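Local coordinates for beta-lactamase (Chitinophaga pinensis, PDB 6N36), which probably hydrolyses the beta-lactam ring of antibiotics, using a pair of zinc ions held in a metallo-beta-lactamase fold, at residues L223-H226 against A227-E231; P186-L189 against N190-L194; S144-G148 against G149-V153; I51-V55 against A56-T60; L10-K14 against E15-D19. All blocks are in the same frame, centred on the assembly; numbering follows the deposited sequence.

Interaction 1: residues L223-H226 against A227-E231. With ZN (zinc ion), chain B.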
loop_
_atom_site.group_PDB
_atom_site.type_symbol
_atom_site.label_atom_id
_atom_site.label_comp_id
_atom_site.label_asym_id
_atom_site.label_seq_id
_atom_site.Cartn_x
_atom_site.Cartn_y
_atom_site.Cartn_z
ATOM N N LEU A 223 1.550 2.159 -9.432
ATOM C CA LEU A 223 1.225 0.783 -9.003
ATOM C C LEU A 223 0.280 0.939 -7.816
ATOM O O LEU A 223 0.044 2.033 -7.356
ATOM C CB LEU A 223 2.473 -0.029 -8.645
ATOM C CG LEU A 223 3.470 -0.267 -9.804
ATOM C CD1 LEU A 223 4.462 0.863 -9.877
ATOM C CD2 LEU A 223 4.196 -1.572 -9.641
ATOM N N ALA A 224 -0.289 -0.160 -7.397
ATOM C CA ALA A 224 -1.310 -0.161 -6.333
ATOM C C ALA A 224 -1.174 -1.445 -5.518
ATOM O O ALA A 224 -0.411 -2.327 -5.867
ATOM C CB ALA A 224 -2.685 -0.048 -6.968
ATOM N N PRO A 225 -1.913 -1.546 -4.396
ATOM C CA PRO A 225 -1.736 -2.650 -3.476
ATOM C C PRO A 225 -2.274 -3.987 -3.977
ATOM O O PRO A 225 -1.887 -4.966 -3.394
ATOM C CB PRO A 225 -2.508 -2.208 -2.230
ATOM C CG PRO A 225 -2.497 -0.714 -2.284
ATOM C CD PRO A 225 -2.650 -0.420 -3.758
ATOM N N HIS A 226 -3.186 -3.984 -4.947
ATOM C CA HIS A 226 -3.740 -5.217 -5.523
ATOM C C HIS A 226 -3.428 -5.220 -7.013
ATOM O O HIS A 226 -3.740 -4.243 -7.698
ATOM C CB HIS A 226 -5.239 -5.321 -5.266
ATOM C CG HIS A 226 -5.567 -5.612 -3.847
ATOM N ND1 HIS A 226 -5.537 -6.916 -3.314
ATOM C CD2 HIS A 226 -5.865 -4.780 -2.827
ATOM C CE1 HIS A 226 -5.864 -6.852 -2.036
ATOM N NE2 HIS A 226 -6.057 -5.576 -1.701
ATOM N N ALA A 227 -2.970 -6.362 -7.527
ATOM C CA ALA A 227 -2.555 -6.482 -8.939
ATOM C C ALA A 227 -3.699 -6.064 -9.877
ATOM O O ALA A 227 -3.400 -5.483 -10.929
ATOM C CB ALA A 227 -2.197 -7.936 -9.184
ATOM N N GLY A 228 -4.926 -6.453 -9.581
ATOM C CA GLY A 228 -6.061 -6.220 -10.503
ATOM C C GLY A 228 -6.367 -4.734 -10.631
ATOM O O GLY A 228 -6.937 -4.317 -11.680
ATOM N N GLN A 229 -6.029 -3.931 -9.618
ATOM C CA GLN A 229 -6.348 -2.486 -9.623
ATOM C C GLN A 229 -5.552 -1.779 -10.715
ATOM O O GLN A 229 -6.035 -0.755 -11.202
ATOM C CB GLN A 229 -6.086 -1.891 -8.243
ATOM C CG GLN A 229 -7.165 -2.366 -7.295
ATOM C CD GLN A 229 -6.963 -1.926 -5.884
ATOM O OE1 GLN A 229 -5.824 -1.737 -5.437
ATOM N NE2 GLN A 229 -8.103 -1.861 -5.188
ATOM N N TYR A 230 -4.351 -2.252 -11.062
ATOM C CA TYR A 230 -3.467 -1.591 -12.058
ATOM C C TYR A 230 -3.073 -2.575 -13.146
ATOM O O TYR A 230 -2.195 -2.212 -13.914
ATOM C CB TYR A 230 -2.262 -0.925 -11.408
ATOM C CG TYR A 230 -1.260 -1.820 -10.728
ATOM C CD1 TYR A 230 -1.550 -2.507 -9.563
ATOM C CD2 TYR A 230 0.015 -1.972 -11.250
ATOM C CE1 TYR A 230 -0.609 -3.286 -8.907
ATOM C CE2 TYR A 230 0.957 -2.775 -10.628
ATOM C CZ TYR A 230 0.653 -3.439 -9.450
ATOM O OH TYR A 230 1.552 -4.240 -8.799
ATOM N N GLU A 231 -3.733 -3.735 -13.216
ATOM C CA GLU A 231 -3.531 -4.741 -14.293
ATOM C C GLU A 231 -2.055 -5.150 -14.352
ATOM O O GLU A 231 -1.489 -5.249 -15.444
ATOM C CB GLU A 231 -4.101 -4.162 -15.588
ATOM C CG GLU A 231 -5.609 -4.059 -15.522
ATOM C CD GLU A 231 -6.378 -5.333 -15.832
ATOM O OE1 GLU A 231 -5.900 -6.471 -15.528
ATOM O OE2 GLU A 231 -7.462 -5.192 -16.433
HETATM ZN ZN ZN B . -6.426 -4.989 0.253
HETATM O O HOH W 1 -7.628 -3.384 0.024
#

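Interaction 2: residues P186-L189 against N190-L194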
loop_
_atom_site.group_PDB
_atom_site.type_symbol
_atom_site.label_atom_id
_atom_site.label_comp_id
_atom_site.label_asym_id
_atom_site.label_seq_id
_atom_site.Cartn_x
_atom_site.Cartn_y
_atom_site.Cartn_z
ATOM N N PRO A 186 -9.414 4.039 -4.025
ATOM C CA PRO A 186 -10.524 4.255 -3.098
ATOM C C PRO A 186 -11.697 3.297 -3.326
ATOM O O PRO A 186 -12.809 3.706 -3.607
ATOM C CB PRO A 186 -10.881 5.710 -3.347
ATOM C CG PRO A 186 -10.605 5.879 -4.813
ATOM C CD PRO A 186 -9.305 5.137 -5.015
ATOM N N SER A 187 -11.420 2.014 -3.190
ATOM C CA SER A 187 -12.469 0.985 -3.245
ATOM C C SER A 187 -13.406 1.091 -2.038
ATOM O O SER A 187 -12.980 1.431 -0.958
ATOM C CB SER A 187 -11.888 -0.388 -3.429
ATOM O OG SER A 187 -11.099 -0.733 -2.327
ATOM N N ILE A 188 -14.678 0.842 -2.255
ATOM C CA ILE A 188 -15.776 0.928 -1.259
ATOM C C ILE A 188 -16.276 -0.483 -0.995
ATOM O O ILE A 188 -16.726 -1.128 -1.972
ATOM C CB ILE A 188 -16.876 1.840 -1.814
ATOM C CG1 ILE A 188 -16.325 3.214 -2.202
ATOM C CG2 ILE A 188 -17.959 1.970 -0.746
ATOM C CD1 ILE A 188 -17.285 4.064 -3.070
ATOM N N LEU A 189 -16.271 -0.922 0.263
ATOM C CA LEU A 189 -16.748 -2.276 0.621
ATOM C C LEU A 189 -18.277 -2.256 0.596
ATOM O O LEU A 189 -18.936 -1.180 0.716
ATOM C CB LEU A 189 -16.233 -2.690 2.000
ATOM C CG LEU A 189 -14.720 -2.906 2.082
ATOM C CD1 LEU A 189 -14.338 -3.419 3.466
ATOM C CD2 LEU A 189 -14.273 -3.859 1.018
ATOM N N ASN A 190 -18.848 -3.443 0.418
ATOM C CA ASN A 190 -20.316 -3.573 0.370
ATOM C C ASN A 190 -20.990 -2.987 1.622
ATOM O O ASN A 190 -22.056 -2.415 1.474
ATOM C CB ASN A 190 -20.648 -5.051 0.216
ATOM C CG ASN A 190 -22.119 -5.312 0.037
ATOM O OD1 ASN A 190 -22.776 -4.531 -0.654
ATOM N ND2 ASN A 190 -22.613 -6.474 0.502
ATOM N N ASP A 191 -20.413 -3.203 2.812
ATOM C CA ASP A 191 -21.141 -2.865 4.068
ATOM C C ASP A 191 -21.018 -1.351 4.329
ATOM O O ASP A 191 -21.715 -0.850 5.226
ATOM C CB ASP A 191 -20.606 -3.638 5.268
ATOM C CG ASP A 191 -20.941 -5.129 5.248
ATOM O OD1 ASP A 191 -21.989 -5.484 4.706
ATOM O OD2 ASP A 191 -20.092 -5.912 5.727
ATOM N N THR A 192 -20.345 -0.601 3.506
ATOM C CA THR A 192 -20.122 0.860 3.795
ATOM C C THR A 192 -21.307 1.711 3.361
ATOM O O THR A 192 -21.690 1.693 2.186
ATOM C CB THR A 192 -18.827 1.325 3.128
ATOM O OG1 THR A 192 -17.805 0.626 3.836
ATOM C CG2 THR A 192 -18.562 2.817 3.234
ATOM N N LYS A 193 -21.852 2.494 4.300
ATOM C CA LYS A 193 -22.890 3.503 4.093
ATOM C C LYS A 193 -22.241 4.872 3.944
ATOM O O LYS A 193 -21.649 5.362 4.903
ATOM C CB LYS A 193 -23.861 3.430 5.277
ATOM C CG LYS A 193 -25.051 4.366 5.249
ATOM C CD LYS A 193 -26.029 4.006 6.397
ATOM C CE LYS A 193 -27.168 4.978 6.616
ATOM N NZ LYS A 193 -27.438 5.197 8.074
ATOM N N LEU A 194 -22.213 5.425 2.729
ATOM C CA LEU A 194 -21.464 6.683 2.466
ATOM C C LEU A 194 -22.049 7.903 3.146
ATOM O O LEU A 194 -21.301 8.882 3.341
ATOM C CB LEU A 194 -21.404 6.890 0.959
ATOM C CG LEU A 194 -20.533 5.871 0.249
ATOM C CD1 LEU A 194 -20.709 6.030 -1.239
ATOM C CD2 LEU A 194 -19.046 6.004 0.597
HETATM O O HOH W 2 -15.381 0.723 2.389
#

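Interaction 3: residues S144-G148 against G149-V153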
loop_
_atom_site.group_PDB
_atom_site.type_symbol
_atom_site.label_atom_id
_atom_site.label_comp_id
_atom_site.label_asym_id
_atom_site.label_seq_id
_atom_site.Cartn_x
_atom_site.Cartn_y
_atom_site.Cartn_z
ATOM N N SER A 144 7.151 14.235 4.389
ATOM C CA SER A 144 8.239 13.562 3.637
ATOM C C SER A 144 8.953 12.554 4.543
ATOM O O SER A 144 9.171 12.828 5.738
ATOM C CB SER A 144 9.173 14.574 3.065
ATOM O OG SER A 144 9.924 15.112 4.114
ATOM N N ILE A 145 9.306 11.403 3.960
ATOM C CA ILE A 145 10.082 10.311 4.572
ATOM C C ILE A 145 11.373 10.281 3.748
ATOM O O ILE A 145 11.299 10.116 2.487
ATOM C CB ILE A 145 9.295 8.988 4.520
ATOM C CG1 ILE A 145 7.934 9.153 5.203
ATOM C CG2 ILE A 145 10.091 7.851 5.130
ATOM C CD1 ILE A 145 6.766 8.742 4.349
ATOM N N GLN A 146 12.472 10.534 4.420
ATOM C CA GLN A 146 13.797 10.651 3.768
ATOM C C GLN A 146 14.741 9.587 4.303
ATOM O O GLN A 146 14.890 9.445 5.511
ATOM C CB GLN A 146 14.346 12.063 3.980
ATOM C CG GLN A 146 13.474 13.100 3.313
ATOM C CD GLN A 146 13.991 14.480 3.613
ATOM O OE1 GLN A 146 13.483 15.155 4.500
ATOM N NE2 GLN A 146 15.042 14.860 2.918
ATOM N N LEU A 147 15.490 8.974 3.400
ATOM C CA LEU A 147 16.530 7.977 3.752
ATOM C C LEU A 147 17.473 7.826 2.566
ATOM O O LEU A 147 16.994 7.564 1.445
ATOM C CB LEU A 147 15.868 6.623 4.056
ATOM C CG LEU A 147 16.830 5.538 4.510
ATOM C CD1 LEU A 147 17.535 5.878 5.796
ATOM C CD2 LEU A 147 16.130 4.179 4.599
ATOM N N GLY A 148 18.780 7.969 2.787
ATOM C CA GLY A 148 19.799 7.646 1.765
ATOM C C GLY A 148 19.545 8.304 0.410
ATOM O O GLY A 148 19.831 7.674 -0.627
ATOM N N GLY A 149 19.102 9.576 0.404
ATOM C CA GLY A 149 18.896 10.333 -0.847
ATOM C C GLY A 149 17.476 10.267 -1.361
ATOM O O GLY A 149 17.157 11.057 -2.263
ATOM N N MET A 150 16.661 9.320 -0.884
ATOM C CA MET A 150 15.243 9.194 -1.292
ATOM C C MET A 150 14.383 10.145 -0.479
ATOM O O MET A 150 14.625 10.332 0.736
ATOM C CB MET A 150 14.717 7.763 -1.086
ATOM C CG MET A 150 15.250 6.850 -2.082
ATOM S SD MET A 150 14.902 7.178 -3.798
ATOM C CE MET A 150 13.114 7.168 -3.671
ATOM N N LYS A 151 13.389 10.683 -1.165
ATOM C CA LYS A 151 12.331 11.520 -0.559
ATOM C C LYS A 151 10.975 10.964 -0.989
ATOM O O LYS A 151 10.642 10.989 -2.170
ATOM C CB LYS A 151 12.477 12.983 -0.992
ATOM C CG LYS A 151 11.401 13.866 -0.403
ATOM C CD LYS A 151 11.618 15.365 -0.562
ATOM C CE LYS A 151 10.456 16.140 0.039
ATOM N NZ LYS A 151 10.818 17.544 0.365
ATOM N N ILE A 152 10.248 10.435 -0.029
ATOM C CA ILE A 152 8.900 9.892 -0.262
ATOM C C ILE A 152 7.896 10.854 0.365
ATOM O O ILE A 152 8.015 11.142 1.561
ATOM C CB ILE A 152 8.807 8.506 0.384
ATOM C CG1 ILE A 152 9.810 7.514 -0.196
ATOM C CG2 ILE A 152 7.369 8.017 0.285
ATOM C CD1 ILE A 152 9.991 6.320 0.725
ATOM N N VAL A 153 6.927 11.290 -0.420
ATOM C CA VAL A 153 5.830 12.133 0.111
ATOM C C VAL A 153 4.553 11.307 0.332
ATOM O O VAL A 153 4.163 10.564 -0.580
ATOM C CB VAL A 153 5.585 13.327 -0.809
ATOM C CG1 VAL A 153 4.396 14.125 -0.286
ATOM C CG2 VAL A 153 6.830 14.190 -0.926
#

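Interaction 4: residues I51-V55 against A56-T60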
loop_
_atom_site.group_PDB
_atom_site.type_symbol
_atom_site.label_atom_id
_atom_site.label_comp_id
_atom_site.label_asym_id
_atom_site.label_seq_id
_atom_site.Cartn_x
_atom_site.Cartn_y
_atom_site.Cartn_z
ATOM N N ILE A 51 7.136 -0.845 1.639
ATOM C CA ILE A 51 5.717 -0.445 1.628
ATOM C C ILE A 51 4.876 -1.719 1.537
ATOM O O ILE A 51 4.884 -2.364 0.498
ATOM C CB ILE A 51 5.410 0.519 0.474
ATOM C CG1 ILE A 51 6.310 1.760 0.494
ATOM C CG2 ILE A 51 3.937 0.878 0.550
ATOM C CD1 ILE A 51 6.163 2.635 -0.741
ATOM N N ASN A 52 4.166 -1.987 2.625
ATOM C CA ASN A 52 3.201 -3.098 2.815
ATOM C C ASN A 52 3.873 -4.434 3.071
ATOM O O ASN A 52 4.977 -4.724 2.573
ATOM C CB ASN A 52 2.226 -3.275 1.653
ATOM C CG ASN A 52 1.242 -2.135 1.510
ATOM O OD1 ASN A 52 1.012 -1.373 2.460
ATOM N ND2 ASN A 52 0.671 -1.998 0.308
ATOM N N THR A 53 3.173 -5.245 3.829
ATOM C CA THR A 53 3.337 -6.726 3.846
ATOM C C THR A 53 2.173 -7.342 3.103
ATOM O O THR A 53 1.414 -6.646 2.451
ATOM C CB THR A 53 3.537 -7.291 5.257
ATOM O OG1 THR A 53 2.274 -7.277 5.937
ATOM C CG2 THR A 53 4.595 -6.571 6.066
ATOM N N GLY A 54 2.071 -8.671 3.131
ATOM C CA GLY A 54 0.816 -9.339 2.813
ATOM C C GLY A 54 0.117 -9.779 4.085
ATOM O O GLY A 54 0.183 -9.127 5.098
ATOM N N VAL A 55 -0.485 -10.948 4.058
ATOM C CA VAL A 55 -1.153 -11.523 5.240
ATOM C C VAL A 55 -0.093 -12.085 6.180
ATOM O O VAL A 55 1.096 -12.169 5.813
ATOM C CB VAL A 55 -2.169 -12.598 4.828
ATOM C CG1 VAL A 55 -3.295 -11.992 4.022
ATOM C CG2 VAL A 55 -1.482 -13.740 4.097
ATOM N N ALA A 56 -0.504 -12.515 7.357
ATOM C CA ALA A 56 0.416 -13.167 8.318
ATOM C C ALA A 56 1.159 -14.305 7.616
ATOM O O ALA A 56 0.561 -15.019 6.818
ATOM C CB ALA A 56 -0.332 -13.685 9.506
ATOM N N GLY A 57 2.465 -14.405 7.882
ATOM C CA GLY A 57 3.325 -15.402 7.230
ATOM C C GLY A 57 4.084 -14.817 6.060
ATOM O O GLY A 57 5.097 -15.426 5.643
ATOM N N SER A 58 3.685 -13.642 5.548
ATOM C CA SER A 58 4.331 -13.100 4.335
ATOM C C SER A 58 5.738 -12.532 4.630
ATOM O O SER A 58 6.482 -12.301 3.667
ATOM C CB SER A 58 3.409 -12.113 3.666
ATOM O OG SER A 58 3.158 -10.995 4.524
ATOM N N ASP A 59 6.132 -12.382 5.889
ATOM C CA ASP A 59 7.536 -12.014 6.256
ATOM C C ASP A 59 8.498 -13.035 5.650
ATOM O O ASP A 59 9.611 -12.630 5.174
ATOM C CB ASP A 59 7.671 -11.833 7.765
ATOM C CG ASP A 59 7.209 -13.036 8.589
ATOM O OD1 ASP A 59 6.041 -13.443 8.445
ATOM O OD2 ASP A 59 8.022 -13.533 9.427
ATOM N N THR A 60 8.142 -14.315 5.629
ATOM C CA THR A 60 9.004 -15.351 5.035
ATOM C C THR A 60 9.243 -15.055 3.551
ATOM O O THR A 60 10.434 -15.181 3.084
ATOM C CB THR A 60 8.387 -16.744 5.226
ATOM O OG1 THR A 60 8.335 -16.923 6.645
ATOM C CG2 THR A 60 9.218 -17.827 4.585
#

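Interaction 5: residues L10-K14 against E15-D19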
loop_
_atom_site.group_PDB
_atom_site.type_symbol
_atom_site.label_atom_id
_atom_site.label_comp_id
_atom_site.label_asym_id
_atom_site.label_seq_id
_atom_site.Cartn_x
_atom_site.Cartn_y
_atom_site.Cartn_z
ATOM N N LEU A 10 -9.325 -16.379 9.294
ATOM C CA LEU A 10 -9.414 -15.170 8.439
ATOM C C LEU A 10 -9.396 -15.596 6.973
ATOM O O LEU A 10 -8.576 -16.463 6.601
ATOM C CB LEU A 10 -8.239 -14.232 8.720
ATOM C CG LEU A 10 -8.384 -13.352 9.957
ATOM C CD1 LEU A 10 -7.084 -12.593 10.214
ATOM C CD2 LEU A 10 -9.557 -12.404 9.792
ATOM N N TYR A 11 -10.184 -14.933 6.149
ATOM C CA TYR A 11 -10.168 -15.177 4.692
ATOM C C TYR A 11 -8.816 -14.787 4.082
ATOM O O TYR A 11 -8.363 -13.671 4.305
ATOM C CB TYR A 11 -11.259 -14.382 3.994
ATOM C CG TYR A 11 -11.146 -14.376 2.496
ATOM C CD1 TYR A 11 -11.407 -15.526 1.774
ATOM C CD2 TYR A 11 -10.790 -13.239 1.798
ATOM C CE1 TYR A 11 -11.324 -15.536 0.392
ATOM C CE2 TYR A 11 -10.699 -13.233 0.418
ATOM C CZ TYR A 11 -10.981 -14.388 -0.284
ATOM O OH TYR A 11 -10.917 -14.399 -1.648
ATOM N N VAL A 12 -8.254 -15.689 3.293
ATOM C CA VAL A 12 -7.050 -15.413 2.461
ATOM C C VAL A 12 -7.338 -15.875 1.037
ATOM O O VAL A 12 -7.530 -17.091 0.842
ATOM C CB VAL A 12 -5.778 -16.040 3.069
ATOM C CG1 VAL A 12 -4.541 -15.763 2.249
ATOM C CG2 VAL A 12 -5.563 -15.587 4.500
ATOM N N ASP A 13 -7.359 -14.978 0.070
ATOM C CA ASP A 13 -7.509 -15.263 -1.382
ATOM C C ASP A 13 -6.289 -16.088 -1.817
ATOM O O ASP A 13 -5.175 -15.674 -1.491
ATOM C CB ASP A 13 -7.650 -13.953 -2.145
ATOM C CG ASP A 13 -7.876 -14.008 -3.658
ATOM O OD1 ASP A 13 -7.273 -14.812 -4.315
ATOM O OD2 ASP A 13 -8.622 -13.146 -4.191
ATOM N N LYS A 14 -6.456 -17.131 -2.605
ATOM C CA LYS A 14 -5.270 -17.931 -3.014
ATOM C C LYS A 14 -4.230 -17.018 -3.686
ATOM O O LYS A 14 -2.987 -17.258 -3.512
ATOM C CB LYS A 14 -5.716 -19.083 -3.915
ATOM C CG LYS A 14 -6.096 -18.655 -5.327
ATOM C CD LYS A 14 -6.496 -19.837 -6.254
ATOM C CE LYS A 14 -7.969 -19.782 -6.587
ATOM N NZ LYS A 14 -8.376 -18.493 -7.204
ATOM N N GLU A 15 -4.660 -15.969 -4.411
ATOM C CA GLU A 15 -3.694 -15.090 -5.124
ATOM C C GLU A 15 -2.934 -14.195 -4.126
ATOM O O GLU A 15 -1.827 -13.660 -4.467
ATOM C CB GLU A 15 -4.435 -14.252 -6.161
ATOM C CG GLU A 15 -5.015 -15.100 -7.282
ATOM C CD GLU A 15 -5.550 -14.310 -8.468
ATOM O OE1 GLU A 15 -5.653 -13.063 -8.354
ATOM O OE2 GLU A 15 -5.842 -14.940 -9.521
ATOM N N TRP A 16 -3.452 -14.041 -2.908
ATOM C CA TRP A 16 -2.754 -13.203 -1.885
ATOM C C TRP A 16 -1.460 -13.882 -1.442
ATOM O O TRP A 16 -0.504 -13.189 -1.064
ATOM C CB TRP A 16 -3.651 -12.958 -0.670
ATOM C CG TRP A 16 -4.766 -12.004 -0.920
ATOM C CD1 TRP A 16 -5.101 -11.399 -2.093
ATOM C CD2 TRP A 16 -5.746 -11.614 0.047
ATOM N NE1 TRP A 16 -6.241 -10.655 -1.918
ATOM C CE2 TRP A 16 -6.623 -10.725 -0.604
ATOM C CE3 TRP A 16 -5.965 -11.943 1.390
ATOM C CZ2 TRP A 16 -7.729 -10.187 0.065
ATOM C CZ3 TRP A 16 -7.030 -11.382 2.054
ATOM C CH2 TRP A 16 -7.911 -10.537 1.379
ATOM N N SER A 17 -1.469 -15.199 -1.394
ATOM C CA SER A 17 -0.368 -16.012 -0.822
ATOM C C SER A 17 0.481 -16.623 -1.946
ATOM O O SER A 17 1.546 -17.178 -1.630
ATOM C CB SER A 17 -0.943 -17.058 0.114
ATOM O OG SER A 17 -1.342 -16.434 1.332
ATOM N N ALA A 18 0.012 -16.559 -3.196
ATOM C CA ALA A 18 0.675 -17.199 -4.366
ATOM C C ALA A 18 2.027 -16.518 -4.612
ATOM O O ALA A 18 2.098 -15.288 -4.668
ATOM C CB ALA A 18 -0.175 -17.130 -5.606
ATOM N N ASP A 19 3.062 -17.300 -4.835
ATOM C CA ASP A 19 4.407 -16.735 -5.062
ATOM C C ASP A 19 4.426 -16.020 -6.408
ATOM O O ASP A 19 3.612 -16.294 -7.314
ATOM C CB ASP A 19 5.475 -17.818 -4.942
ATOM C CG ASP A 19 6.873 -17.317 -4.648
ATOM O OD1 ASP A 19 7.075 -16.079 -4.472
ATOM O OD2 ASP A 19 7.757 -18.157 -4.632
#

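Interaction 1: residues L223-H226 against A227-E231
The turn that carries a zinc ligand out of strand 221-223 and into the short helix 227-230 is closed by His226, Gln229 and Tyr230. His226 NE2 binds one of the two zinc ions at 2.1 Å, and Asp87, His88 and a water complete that site. On the far side of the imidazole, ND1 is hydrogen-bonded to Asp36; with the metal bond, this holds the ring's rotation. Behind the ligand, Gln229 N donates to His226 O over 3.0 Å. The Gln229 side chain runs back extended beyond CG. Its OE1 lies at the edge of the imidazole, near the ring plane, 3.6 Å from His226 CB. The amide stands almost square to the ring, with the planes 87° apart. OE1 also takes a weak bond from His226 N, at 3.5 Å. Tyr230 has CG between its backbone N and carbonyl carbon (chi1 65°), which turns the phenol back under the strand end. Leu223 CA sits over its face, 3.9 Å from the ring centroid, as a CH-pi contact. Leu223 CD2 reaches Tyr230 CE2 at 3.6 Å. The CB of Ala224 packs on CD1 of the same ring. A histidine in the loop after a strand, sharing its zinc with an aspartate and another histidine, fits the dinuclear site of the metallo-beta-lactamase fold.

Interaction 2: residues P186-L189 against N190-L194
Leu189 O accepts from two groups, Thr192 N and Arg267. Thr192 N donates to it over 3.2 Å with a fairly straight N-H...O angle of 161°, closing a type I beta turn from Leu189 to Thr192. Arg267 of helix 250-268 is hydrogen-bonded to the same oxygen, and also to Thr192 O, so one guanidinium ties both ends of the turn to that helix. A water makes a second link across the turn. It accepts from Leu189 N at 2.8 Å and is hydrogen-bonded to Thr192 OG1, also at 2.8 Å. The threonine torsion explains this bridge: OG1 lies beside its own backbone N (chi1 -67°) and turns to the Leu189 side, while CG2 is left for apolar packing. Ile188 CG2 meets Thr192 CB at 4.0 Å and lies 4.1 Å from Thr192 CG2. These two side chains cross at about a right angle. Further along, Ile188 CD1 only just reaches Leu194 CD1, at 4.4 Å. Both residues also pack on Tyr207 of helix 203-215. The Leu189 side chain takes another course. Its end leads away from the turn and packs on Val122. Just before the turn, Ser187 O is hydrogen-bonded to the zinc ligand His160, so the loop borders the metal site. The chemistry is therefore divided: backbone, water and arginine hold the polar part of the turn, and the buried Ile188, Thr192 and Leu194 supply an apolar side between the turn and the helices.

Interaction 3: residues S144-G148 against G149-V153
Ile145 meets Ile152 across a two-stranded hairpin, and its side chain can be followed outward. CB lies 3.9 Å from Ile152 O and 4.2 Å from Ile152 CB. CG1 stays near the same oxygen. CD1, at the tip, lies 3.9 Å from Ile152 O and 4.2 Å from Ile152 CG2. The two isoleucines form a hydrogen-bonded antiparallel pair. Ile145 N donates to Ile152 O and Ile152 N to Ile145 O, both at 2.7 Å. The next such pair, Leu147 with Met150, closes the hairpin through a type I' turn. Gly148 and Gly149 take its two positive-phi corners, which glycine adopts readily. On the face of Ser144, Gln146 and Lys151, packing is light. The Lys151 chain is extended, with CG anti to the backbone N (chi1 179°). It crosses to the neighbouring strand, where its CE lies 3.6 Å from Ser144 CB. The face of Ile145, Leu147, Met150 and Ile152 turns inward instead. Ile145 packs on Ile78 and Leu80 of strand 76-80, and Ile152 on Phe167 and Phe169 of strand 165-172. The chemistry is two-sided: backbone bonds join the strands, short and straight at the isoleucine pair, an apolar face enters the core between the two sheets, and a mostly polar face with a lysine lies at the surface.

Interaction 4: residues I51-V55 against A56-T60
Ser58 OG bridges two backbone groups of the preceding loop. It donates to Val55 O at 2.7 Å and accepts from Gly54 N at 2.9 Å, the latter bond bent to 134°. Thr53 CB lies 3.8 Å from the same Ser58 OG. Val55 O takes a second bond from Ser58 N, at 3.0 Å, which closes a type II beta turn from Val55 to Ser58. Both donors thus come from one residue. The serine hydroxyl sits between its backbone N and carbonyl carbon (chi1 63°), which aims it back at the loop. Gly54 passes close to Ser58. Gly57 holds the third position of the turn with positive phi, usual for glycine in a type II turn.

One shell out, Thr53 OG1 donates to Gly54 O at 2.9 Å, and is also hydrogen-bonded to Ala91 N. Further out, Asn52 OD1 is hydrogen-bonded to Thr81 and Thr82, which positions the start of the loop. The turn leads from strand 48-51 of the seven-stranded sheet into helix 58-69, with Thr53 against helix 92-99 and Val55 against helix 14-17.

Interaction 5: residues L10-K14 against E15-D19
Aromatic and CH-pi contacts centre on Trp16. Asp13 CB sits over the five-membered ring of the indole, 3.5 Å from its centroid and almost on the ring normal. Tyr11 turns its edge to the face of the six-membered ring, a T-shaped pair with centroids 5.4 Å apart and planes at 69°. Apolar contacts add Val12, whose CG1 lies 4.1 Å from Trp16 CB.

The polar contacts start the short helix. Asp13 is its N-cap. With CG anti to the backbone N (chi1 -178°), OD1 swings forward to accept from Glu15 N at 2.9 Å, on the anti side, tilted 27° out of the carboxylate plane. Trp16 N bonds to Asp13 O at 2.8 Å, and Ser17 N gives Lys14 O a weak bond. The Asp13 side chain thus serves twice: its CB packs on the indole and its carboxylate caps the helix.

Among the ionisable groups, Asp13 and Glu15 lie side by side with their carboxylates not in contact. Such neighbouring like charges may be somewhat unfavourable.

Around this helix, 14-17, Trp16 packs on Leu37 and on Val55 of the turn before helix 58-69, while Tyr11 O is hydrogen-bonded to Tyr86 of helix 86-89.

In the fold
Along the chain the contacts come in the order 5, 4, 3, 2, 1, without overlap. Side chains of interactions 1, 5 and 2 come within about 6 Å of a zinc ion; that of Val55 in interaction 4 is about 9 Å off. Trp16 of interaction 5 touches His226 of interaction 1, and the centres of interactions 5 and 4 are about 11 Å apart. Pro225 of interaction 1 packs on Asn52 of interaction 4. Interaction 4 leaves the seven-stranded sheet. Interaction 3 is the hairpin at one edge of the five-stranded sheet, and interaction 1 leaves strand 221-223 at the other. Loops from both sheets thus meet at the metal site, and the hairpin lies away from it.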